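Local coordinates for protein kappa-carrageenase (Pseudoalteromonas carrageenovora, PDB 1DYP) that hydrolyses kappa-carrageenan from within the chain, cutting beta-1,4 linkages between D-galactose 4-sulfate and 3,6-anhydro-D-galactose with its family 16 glycoside hydrolase catalytic domain, at residues Thr109-Ser114 and Arg234-Gln239; Tyr38-Trp43 and Phe245-Asn250; Lys18-Phe23 and Val265-Lys270. The protein carries 1 engineered substitution. All coordinates share one frame; numbering follows the deposited sequence.

Contact 1: Thr109-Ser114 and Arg234-Gln239; sequences TFPGVS and RAPHTQ
The substrate-recognition site of this family 16 hydrolase includes R234, whose side chain lies over S114 while its backbone N-H is taken up by G112. R234 N donates to G112 O at 2.9 Å with an N-H...O angle of 151°, the donor standing above the carbonyl plane of G112. The R234 side chain bends at chi2 (-68°), where CD turns off from CG, and S114 CB sits over one guanidinium face, offset toward the rim; further back, R234 CG meets S114 CB at 3.7 Å. The polar ends look elsewhere: S114 OG bonds to L143 O, R234 NE to Q145 OE1, and R234 NH2 makes a long, weak ion pair with the proton donor E142. An alanine in place of R234 would probably strip the guanidinium from beside S114 CB, leave Q145 OE1 without this donor, and take a positive charge from beside E142. In the antiparallel beta-sandwich of the family, strand 113-120 pairs with strand 225-233, and the 234-239 segment continues from the end of the latter as a turn: H237 N bonds to R234 O at 2.9 Å across a cis peptide before P236, the pattern of a type VIa turn. P111 also follows a cis peptide, and the two proline rings cross at about a right angle, with P111 CG 3.8 Å from P236 CD. G112 CA packs against this turn, 3.8 Å from H237 CD2; at its backbone angles (phi 148°) a CB would collide with the carbonyl O of P111 and also crowd H237 CD2, so the position suits glycine. One water joins P111 O to H237 NE2, 2.7 Å from each, while H237 ND1 is bonded to N250 O.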
loop_
_atom_site.group_PDB
_atom_site.type_symbol
_atom_site.label_atom_id
_atom_site.label_comp_id
_atom_site.label_asym_id
_atom_site.label_seq_id
_atom_site.Cartn_x
_atom_site.Cartn_y
_atom_site.Cartn_z
ATOM N N THR A 109 -4.011 -14.204 10.050
ATOM C CA THR A 109 -2.794 -14.981 9.866
ATOM C C THR A 109 -1.518 -14.145 9.909
ATOM O O THR A 109 -1.439 -13.075 9.309
ATOM C CB THR A 109 -2.855 -15.751 8.534
ATOM O OG1 THR A 109 -3.926 -16.701 8.599
ATOM C CG2 THR A 109 -1.538 -16.479 8.257
ATOM N N PHE A 110 -0.528 -14.640 10.645
ATOM C CA PHE A 110 0.765 -13.979 10.768
ATOM C C PHE A 110 1.798 -14.982 11.255
ATOM O O PHE A 110 1.573 -15.682 12.241
ATOM C CB PHE A 110 0.717 -12.821 11.762
ATOM C CG PHE A 110 2.062 -12.196 12.013
ATOM C CD1 PHE A 110 2.633 -11.339 11.075
ATOM C CD2 PHE A 110 2.782 -12.499 13.169
ATOM C CE1 PHE A 110 3.899 -10.792 11.281
ATOM C CE2 PHE A 110 4.052 -11.959 13.384
ATOM C CZ PHE A 110 4.612 -11.103 12.437
ATOM N N PRO A 111 2.959 -15.049 10.589
ATOM C CA PRO A 111 3.336 -14.241 9.424
ATOM C C PRO A 111 2.848 -14.838 8.110
ATOM O O PRO A 111 2.425 -15.996 8.058
ATOM C CB PRO A 111 4.856 -14.222 9.507
ATOM C CG PRO A 111 5.154 -15.611 10.005
ATOM C CD PRO A 111 4.116 -15.811 11.094
ATOM N N GLY A 112 2.908 -14.036 7.050
ATOM C CA GLY A 112 2.494 -14.525 5.747
ATOM C C GLY A 112 1.880 -13.490 4.826
ATOM O O GLY A 112 2.012 -13.599 3.607
ATOM N N VAL A 113 1.199 -12.495 5.390
ATOM C CA VAL A 113 0.571 -11.458 4.571
ATOM C C VAL A 113 0.726 -10.072 5.167
ATOM O O VAL A 113 0.915 -9.913 6.377
ATOM C CB VAL A 113 -0.944 -11.713 4.370
ATOM C CG1 VAL A 113 -1.156 -13.051 3.671
ATOM C CG2 VAL A 113 -1.671 -11.676 5.707
ATOM N N SER A 114 0.625 -9.065 4.306
ATOM C CA SER A 114 0.756 -7.686 4.729
ATOM C C SER A 114 -0.327 -6.759 4.193
ATOM O O SER A 114 -0.310 -6.379 3.015
ATOM C CB SER A 114 2.123 -7.134 4.322
ATOM O OG SER A 114 2.237 -5.761 4.670
ATOM N N ARG A 234 4.068 -12.328 2.088
ATOM C CA ARG A 234 5.339 -12.117 2.774
ATOM C C ARG A 234 5.907 -13.432 3.290
ATOM O O ARG A 234 5.306 -14.493 3.113
ATOM C CB ARG A 234 5.144 -11.162 3.961
ATOM C CG ARG A 234 4.684 -9.758 3.582
ATOM C CD ARG A 234 5.775 -8.999 2.835
ATOM N NE ARG A 234 5.450 -7.584 2.649
ATOM C CZ ARG A 234 4.763 -7.094 1.622
ATOM N NH1 ARG A 234 4.316 -7.902 0.671
ATOM N NH2 ARG A 234 4.538 -5.787 1.542
ATOM N N ALA A 235 7.075 -13.355 3.919
ATOM C CA ALA A 235 7.705 -14.533 4.496
ATOM C C ALA A 235 6.662 -15.128 5.441
ATOM O O ALA A 235 5.927 -14.395 6.102
ATOM C CB ALA A 235 8.958 -14.126 5.267
ATOM N N PRO A 236 6.627 -16.459 5.575
ATOM C CA PRO A 236 7.468 -17.494 4.966
ATOM C C PRO A 236 7.156 -17.933 3.535
ATOM O O PRO A 236 7.645 -18.976 3.099
ATOM C CB PRO A 236 7.312 -18.650 5.938
ATOM C CG PRO A 236 5.846 -18.556 6.280
ATOM C CD PRO A 236 5.645 -17.063 6.499
ATOM N N HIS A 237 6.369 -17.151 2.804
ATOM C CA HIS A 237 5.996 -17.531 1.444
ATOM C C HIS A 237 6.741 -16.771 0.365
ATOM O O HIS A 237 6.450 -16.919 -0.823
ATOM C CB HIS A 237 4.496 -17.330 1.267
ATOM C CG HIS A 237 3.690 -17.955 2.358
ATOM N ND1 HIS A 237 3.703 -19.311 2.600
ATOM C CD2 HIS A 237 2.890 -17.409 3.303
ATOM C CE1 HIS A 237 2.945 -19.575 3.649
ATOM N NE2 HIS A 237 2.441 -18.438 4.095
ATOM N N THR A 238 7.721 -15.979 0.779
ATOM C CA THR A 238 8.481 -15.174 -0.162
ATOM C C THR A 238 9.950 -15.058 0.194
ATOM O O THR A 238 10.370 -15.362 1.311
ATOM C CB THR A 238 7.948 -13.730 -0.210
ATOM O OG1 THR A 238 8.111 -13.133 1.084
ATOM C CG2 THR A 238 6.475 -13.700 -0.592
ATOM N N GLN A 239 10.716 -14.608 -0.793
ATOM C CA GLN A 239 12.136 -14.334 -0.647
ATOM C C GLN A 239 12.233 -12.959 -1.289
ATOM O O GLN A 239 11.396 -12.601 -2.118
ATOM C CB GLN A 239 12.996 -15.319 -1.441
ATOM C CG GLN A 239 12.844 -16.776 -1.043
ATOM C CD GLN A 239 13.247 -17.059 0.395
ATOM O OE1 GLN A 239 13.786 -16.195 1.094
ATOM N NE2 GLN A 239 12.993 -18.284 0.842
HETATM O O HOH W 1 1.098 -17.542 6.217
#

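Contact 2: Tyr38-Trp43 and Phe245-Asn250; sequences YGVWSW and FYPSAN
F245 touches V40 and W41, each with a different part of its side chain. Its CB is 3.9 Å from V40 CG1, and its ring atom CD2 lies 4.1 Å from W41 CH2, the two aromatic groups crossing obliquely. W41 CG takes the crowded position between backbone N and carbonyl carbon (chi1 56°), and the indole carries G39 CA over one face. A CB on G39 would clash with W41 CH2, and the positive phi of 67° also favours glycine, two independent reasons for a residue without a side chain. F245 O receives a water at 2.8 Å that also donates weakly to G39 O, a water-mediated link between the two backbones. Y246 turns its CB away from this interface, so its backbone serves instead: V40 CG1, anti to the carbonyl carbon, reaches within 3.3 Å of Y246 C. The hydroxyl of Y246 bonds to D70 OD1 and to C72 N, and K241 makes a cation-pi contact with its ring. Next, P247 offers CD to the same methyl, 3.5 Å from V40 CG1, with V40 also resting on L233 and T238. At S248 the strand gives way to an ST turn, N250 N donating to S248 OG at 3.1 Å. Strands 238-241 and 244-247 form a beta-hairpin whose turn includes C242, disulfide-linked to C72; the loop before strand 41-43 packs against this hairpin beside R234 of the substrate-recognition site.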
loop_
_atom_site.group_PDB
_atom_site.type_symbol
_atom_site.label_atom_id
_atom_site.label_comp_id
_atom_site.label_asym_id
_atom_site.label_seq_id
_atom_site.Cartn_x
_atom_site.Cartn_y
_atom_site.Cartn_z
ATOM N N TYR A 38 2.263 -7.903 -9.879
ATOM C CA TYR A 38 3.639 -7.751 -9.442
ATOM C C TYR A 38 3.820 -8.636 -8.219
ATOM O O TYR A 38 2.879 -9.312 -7.800
ATOM C CB TYR A 38 3.948 -6.282 -9.134
ATOM C CG TYR A 38 2.929 -5.578 -8.269
ATOM C CD1 TYR A 38 2.964 -5.689 -6.880
ATOM C CD2 TYR A 38 1.933 -4.787 -8.843
ATOM C CE1 TYR A 38 2.032 -5.023 -6.083
ATOM C CE2 TYR A 38 0.996 -4.122 -8.057
ATOM C CZ TYR A 38 1.053 -4.242 -6.681
ATOM O OH TYR A 38 0.130 -3.578 -5.906
ATOM N N GLY A 39 5.018 -8.650 -7.648
ATOM C CA GLY A 39 5.246 -9.507 -6.501
ATOM C C GLY A 39 5.165 -10.957 -6.943
ATOM O O GLY A 39 5.430 -11.270 -8.106
ATOM N N VAL A 40 4.789 -11.847 -6.032
ATOM C CA VAL A 40 4.692 -13.262 -6.365
ATOM C C VAL A 40 3.284 -13.804 -6.167
ATOM O O VAL A 40 3.083 -14.922 -5.699
ATOM C CB VAL A 40 5.686 -14.094 -5.541
ATOM C CG1 VAL A 40 7.102 -13.709 -5.930
ATOM C CG2 VAL A 40 5.461 -13.866 -4.052
ATOM N N TRP A 41 2.307 -12.984 -6.523
ATOM C CA TRP A 41 0.909 -13.370 -6.431
ATOM C C TRP A 41 0.224 -12.643 -7.567
ATOM O O TRP A 41 0.848 -11.848 -8.261
ATOM C CB TRP A 41 0.314 -12.930 -5.090
ATOM C CG TRP A 41 0.448 -11.462 -4.837
ATOM C CD1 TRP A 41 -0.401 -10.475 -5.247
ATOM C CD2 TRP A 41 1.537 -10.809 -4.178
ATOM N NE1 TRP A 41 0.095 -9.244 -4.886
ATOM C CE2 TRP A 41 1.285 -9.420 -4.228
ATOM C CE3 TRP A 41 2.706 -11.262 -3.550
ATOM C CZ2 TRP A 41 2.160 -8.478 -3.674
ATOM C CZ3 TRP A 41 3.579 -10.324 -2.997
ATOM C CH2 TRP A 41 3.297 -8.947 -3.063
ATOM N N SER A 42 -1.051 -12.930 -7.776
ATOM C CA SER A 42 -1.790 -12.254 -8.822
ATOM C C SER A 42 -3.064 -11.717 -8.205
ATOM O O SER A 42 -3.631 -12.324 -7.299
ATOM C CB SER A 42 -2.127 -13.214 -9.964
ATOM O OG SER A 42 -0.947 -13.682 -10.593
ATOM N N TRP A 43 -3.497 -10.561 -8.687
ATOM C CA TRP A 43 -4.721 -9.961 -8.191
ATOM C C TRP A 43 -5.902 -10.612 -8.890
ATOM O O TRP A 43 -5.833 -10.936 -10.074
ATOM C CB TRP A 43 -4.748 -8.464 -8.498
ATOM C CG TRP A 43 -3.568 -7.712 -7.996
ATOM C CD1 TRP A 43 -2.667 -7.017 -8.744
ATOM C CD2 TRP A 43 -3.176 -7.541 -6.629
ATOM N NE1 TRP A 43 -1.738 -6.416 -7.931
ATOM C CE2 TRP A 43 -2.026 -6.722 -6.626
ATOM C CE3 TRP A 43 -3.686 -8.000 -5.405
ATOM C CZ2 TRP A 43 -1.373 -6.348 -5.446
ATOM C CZ3 TRP A 43 -3.036 -7.626 -4.228
ATOM C CH2 TRP A 43 -1.890 -6.806 -4.260
ATOM N N PHE A 245 10.139 -9.562 -5.022
ATOM C CA PHE A 245 9.819 -10.798 -4.329
ATOM C C PHE A 245 9.931 -11.981 -5.272
ATOM O O PHE A 245 9.780 -11.853 -6.489
ATOM C CB PHE A 245 8.386 -10.770 -3.784
ATOM C CG PHE A 245 8.212 -9.931 -2.554
ATOM C CD1 PHE A 245 8.835 -10.281 -1.361
ATOM C CD2 PHE A 245 7.405 -8.797 -2.584
ATOM C CE1 PHE A 245 8.656 -9.515 -0.211
ATOM C CE2 PHE A 245 7.220 -8.022 -1.440
ATOM C CZ PHE A 245 7.848 -8.383 -0.251
ATOM N N TYR A 246 10.207 -13.134 -4.678
ATOM C CA TYR A 246 10.289 -14.402 -5.378
ATOM C C TYR A 246 9.554 -15.360 -4.453
ATOM O O TYR A 246 9.492 -15.138 -3.245
ATOM C CB TYR A 246 11.736 -14.865 -5.547
ATOM C CG TYR A 246 12.463 -14.204 -6.694
ATOM C CD1 TYR A 246 13.016 -12.935 -6.556
ATOM C CD2 TYR A 246 12.579 -14.847 -7.928
ATOM C CE1 TYR A 246 13.670 -12.319 -7.620
ATOM C CE2 TYR A 246 13.229 -14.241 -8.999
ATOM C CZ TYR A 246 13.773 -12.977 -8.836
ATOM O OH TYR A 246 14.427 -12.375 -9.886
ATOM N N PRO A 247 8.958 -16.421 -5.005
ATOM C CA PRO A 247 8.252 -17.348 -4.123
ATOM C C PRO A 247 9.237 -18.195 -3.325
ATOM O O PRO A 247 10.357 -18.441 -3.773
ATOM C CB PRO A 247 7.420 -18.182 -5.094
ATOM C CG PRO A 247 8.257 -18.193 -6.335
ATOM C CD PRO A 247 8.778 -16.782 -6.423
ATOM N N SER A 248 8.830 -18.617 -2.133
ATOM C CA SER A 248 9.684 -19.473 -1.316
ATOM C C SER A 248 9.161 -20.887 -1.529
ATOM O O SER A 248 8.256 -21.099 -2.337
ATOM C CB SER A 248 9.572 -19.115 0.163
ATOM O OG SER A 248 8.319 -19.528 0.680
ATOM N N ALA A 249 9.717 -21.849 -0.801
ATOM C CA ALA A 249 9.283 -23.236 -0.928
ATOM C C ALA A 249 8.084 -23.515 -0.031
ATOM O O ALA A 249 7.502 -24.600 -0.076
ATOM C CB ALA A 249 10.430 -24.176 -0.580
ATOM N N ASN A 250 7.715 -22.538 0.790
ATOM C CA ASN A 250 6.575 -22.704 1.677
ATOM C C ASN A 250 5.318 -22.221 0.981
ATOM O O ASN A 250 5.091 -21.019 0.839
ATOM C CB ASN A 250 6.757 -21.917 2.978
ATOM C CG ASN A 250 5.590 -22.101 3.939
ATOM O OD1 ASN A 250 4.436 -22.191 3.520
ATOM N ND2 ASN A 250 5.885 -22.144 5.234
HETATM O O HOH W 2 8.150 -10.149 -8.020
#

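Contact 3: Lys18-Phe23 and Val265-Lys270; sequences KRSDEF and VRTWVK. With CD (cadmium ion), chain C.
E22 OE2 is gripped by R266 NE at 2.8 Å and by a water at 2.6 Å that also donates to V265 O. R266 NH2 bonds to E22 OE1 at 2.9 Å, which makes the salt bridge side-on and two-pronged: both N-H...O angles are close to 170°, and the carboxylate and guanidinium planes are only 25° apart. A bend of E22 at chi2 (-64°) turns CD so that the carboxylate comes to R266. The backbone O of E22 binds a cadmium ion at 2.4 Å, a site completed by G53, D263 and waters, one of which donates to E22 OE1. Beside it runs strand 258-270, an antiparallel member of the beta-sandwich, to which the 18-23 loop adds one hydrogen-bonded pair: D21 N to V265 O at 2.8 Å and V265 N to D21 O at 2.9 Å. Side chains extend the pairing, since T267 N donates to S20 OG at 2.9 Å and T267 OG1 to R19 O. S20 OG is bonded to Q16 O as well. T267 CG2 sits over the centre of the R19 guanidinium, and F23 CE2 touches V265 CG1 at 3.7 Å, while D21 OD1 accepts from F23 N in an Asx turn.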
loop_
_atom_site.group_PDB
_atom_site.type_symbol
_atom_site.label_atom_id
_atom_site.label_comp_id
_atom_site.label_asym_id
_atom_site.label_seq_id
_atom_site.Cartn_x
_atom_site.Cartn_y
_atom_site.Cartn_z
ATOM N N LYS A 18 -13.880 10.704 -5.365
ATOM C CA LYS A 18 -13.242 9.667 -6.166
ATOM C C LYS A 18 -12.186 8.835 -5.449
ATOM O O LYS A 18 -11.742 7.815 -5.970
ATOM C CB LYS A 18 -12.643 10.286 -7.429
ATOM C CG LYS A 18 -13.677 10.929 -8.331
ATOM C CD LYS A 18 -13.055 11.383 -9.641
ATOM C CE LYS A 18 -14.093 12.054 -10.537
ATOM N NZ LYS A 18 -13.518 12.454 -11.854
ATOM N N ARG A 19 -11.773 9.269 -4.267
ATOM C CA ARG A 19 -10.786 8.510 -3.510
ATOM C C ARG A 19 -11.285 8.269 -2.093
ATOM O O ARG A 19 -10.505 8.135 -1.149
ATOM C CB ARG A 19 -9.439 9.239 -3.510
ATOM C CG ARG A 19 -8.700 9.131 -4.843
ATOM C CD ARG A 19 -7.371 9.874 -4.810
ATOM N NE ARG A 19 -7.574 11.317 -4.766
ATOM C CZ ARG A 19 -6.679 12.192 -4.318
ATOM N NH1 ARG A 19 -5.502 11.777 -3.867
ATOM N NH2 ARG A 19 -6.972 13.483 -4.308
ATOM N N SER A 20 -12.607 8.211 -1.962
ATOM C CA SER A 20 -13.256 7.979 -0.679
ATOM C C SER A 20 -14.374 6.965 -0.874
ATOM O O SER A 20 -15.082 7.000 -1.882
ATOM C CB SER A 20 -13.835 9.289 -0.133
ATOM O OG SER A 20 -12.815 10.260 0.046
ATOM N N ASP A 21 -14.531 6.061 0.084
ATOM C CA ASP A 21 -15.573 5.049 -0.010
ATOM C C ASP A 21 -15.867 4.501 1.382
ATOM O O ASP A 21 -14.947 4.214 2.142
ATOM C CB ASP A 21 -15.114 3.907 -0.926
ATOM C CG ASP A 21 -16.275 3.161 -1.571
ATOM O OD1 ASP A 21 -17.294 2.912 -0.892
ATOM O OD2 ASP A 21 -16.161 2.810 -2.762
ATOM N N GLU A 22 -17.148 4.372 1.715
ATOM C CA GLU A 22 -17.544 3.834 3.016
ATOM C C GLU A 22 -17.778 2.330 2.868
ATOM O O GLU A 22 -18.104 1.636 3.827
ATOM C CB GLU A 22 -18.811 4.529 3.525
ATOM C CG GLU A 22 -18.627 6.012 3.816
ATOM C CD GLU A 22 -17.639 6.270 4.934
ATOM O OE1 GLU A 22 -17.830 5.716 6.039
ATOM O OE2 GLU A 22 -16.672 7.028 4.714
ATOM N N PHE A 23 -17.605 1.851 1.640
ATOM C CA PHE A 23 -17.745 0.439 1.296
ATOM C C PHE A 23 -19.064 -0.251 1.626
ATOM O O PHE A 23 -19.106 -1.302 2.278
ATOM C CB PHE A 23 -16.557 -0.344 1.867
ATOM C CG PHE A 23 -15.249 0.045 1.243
ATOM C CD1 PHE A 23 -15.081 -0.041 -0.136
ATOM C CD2 PHE A 23 -14.209 0.556 2.014
ATOM C CE1 PHE A 23 -13.901 0.383 -0.742
ATOM C CE2 PHE A 23 -13.019 0.984 1.414
ATOM C CZ PHE A 23 -12.868 0.898 0.040
ATOM N N VAL A 265 -12.454 4.395 3.599
ATOM C CA VAL A 265 -11.261 5.118 3.189
ATOM C C VAL A 265 -11.788 6.519 2.891
ATOM O O VAL A 265 -12.799 6.681 2.206
ATOM C CB VAL A 265 -10.580 4.497 1.937
ATOM C CG1 VAL A 265 -11.568 4.372 0.787
ATOM C CG2 VAL A 265 -9.381 5.350 1.529
ATOM N N ARG A 266 -11.132 7.525 3.455
ATOM C CA ARG A 266 -11.554 8.906 3.264
ATOM C C ARG A 266 -10.370 9.766 2.876
ATOM O O ARG A 266 -9.308 9.684 3.487
ATOM C CB ARG A 266 -12.184 9.435 4.556
ATOM C CG ARG A 266 -13.461 8.705 4.931
ATOM C CD ARG A 266 -13.866 8.948 6.369
ATOM N NE ARG A 266 -15.051 8.169 6.710
ATOM C CZ ARG A 266 -15.531 8.027 7.942
ATOM N NH1 ARG A 266 -14.927 8.612 8.968
ATOM N NH2 ARG A 266 -16.622 7.296 8.144
ATOM N N THR A 267 -10.558 10.589 1.850
ATOM C CA THR A 267 -9.507 11.478 1.377
ATOM C C THR A 267 -10.046 12.899 1.320
ATOM O O THR A 267 -11.130 13.134 0.789
ATOM C CB THR A 267 -9.024 11.066 -0.020
ATOM O OG1 THR A 267 -8.520 9.725 0.031
ATOM C CG2 THR A 267 -7.923 11.996 -0.503
ATOM N N TRP A 268 -9.286 13.833 1.879
ATOM C CA TRP A 268 -9.665 15.243 1.923
ATOM C C TRP A 268 -8.542 16.134 1.420
ATOM O O TRP A 268 -7.367 15.787 1.514
ATOM C CB TRP A 268 -9.938 15.692 3.356
ATOM C CG TRP A 268 -11.128 15.128 4.038
ATOM C CD1 TRP A 268 -12.393 15.647 4.048
ATOM C CD2 TRP A 268 -11.144 14.011 4.927
ATOM N NE1 TRP A 268 -13.191 14.928 4.905
ATOM C CE2 TRP A 268 -12.449 13.917 5.458
ATOM C CE3 TRP A 268 -10.177 13.081 5.335
ATOM C CZ2 TRP A 268 -12.814 12.930 6.378
ATOM C CZ3 TRP A 268 -10.539 12.101 6.249
ATOM C CH2 TRP A 268 -11.847 12.034 6.761
ATOM N N VAL A 269 -8.921 17.297 0.903
ATOM C CA VAL A 269 -7.961 18.291 0.444
ATOM C C VAL A 269 -8.346 19.573 1.178
ATOM O O VAL A 269 -9.502 19.997 1.141
ATOM C CB VAL A 269 -8.028 18.505 -1.079
ATOM C CG1 VAL A 269 -7.196 19.721 -1.471
ATOM C CG2 VAL A 269 -7.502 17.269 -1.794
ATOM N N LYS A 270 -7.379 20.178 1.860
ATOM C CA LYS A 270 -7.628 21.387 2.636
ATOM C C LYS A 270 -7.890 22.633 1.800
ATOM O O LYS A 270 -7.256 22.847 0.770
ATOM C CB LYS A 270 -6.450 21.655 3.578
ATOM C CG LYS A 270 -6.682 22.816 4.533
ATOM C CD LYS A 270 -5.511 22.994 5.483
ATOM C CE LYS A 270 -5.792 24.084 6.507
ATOM N NZ LYS A 270 -4.650 24.259 7.444
HETATM CD CD CD C . -18.123 1.015 6.093
HETATM O O HOH W 3 -15.627 7.767 2.444
HETATM O O HOH W 4 -18.079 3.212 6.987
HETATM O O HOH W 5 -20.377 1.470 5.768
HETATM O O HOH W 6 -19.473 0.256 8.153
#

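Contacts 1 and 2 adjoin, their centres about 10 Å apart, because strands 238-241 and 244-247 are neighbours in one hairpin: Q239 N meets Y246 O at 2.8 Å and P236 O meets S248 OG at 2.6 Å, both probable hydrogen bonds. Both border the active site. The side chain of R234 is about 4 Å from that of the proton donor E142, and that of F245 about 4 Å from R234 and about 7 Å from E142. Contact 3, with its cadmium site, lies away from the catalytic residues on the opposite side of the chain's centre, about 29 and 30 Å centre to centre from contacts 1 and 2, and its chain loop encloses both others.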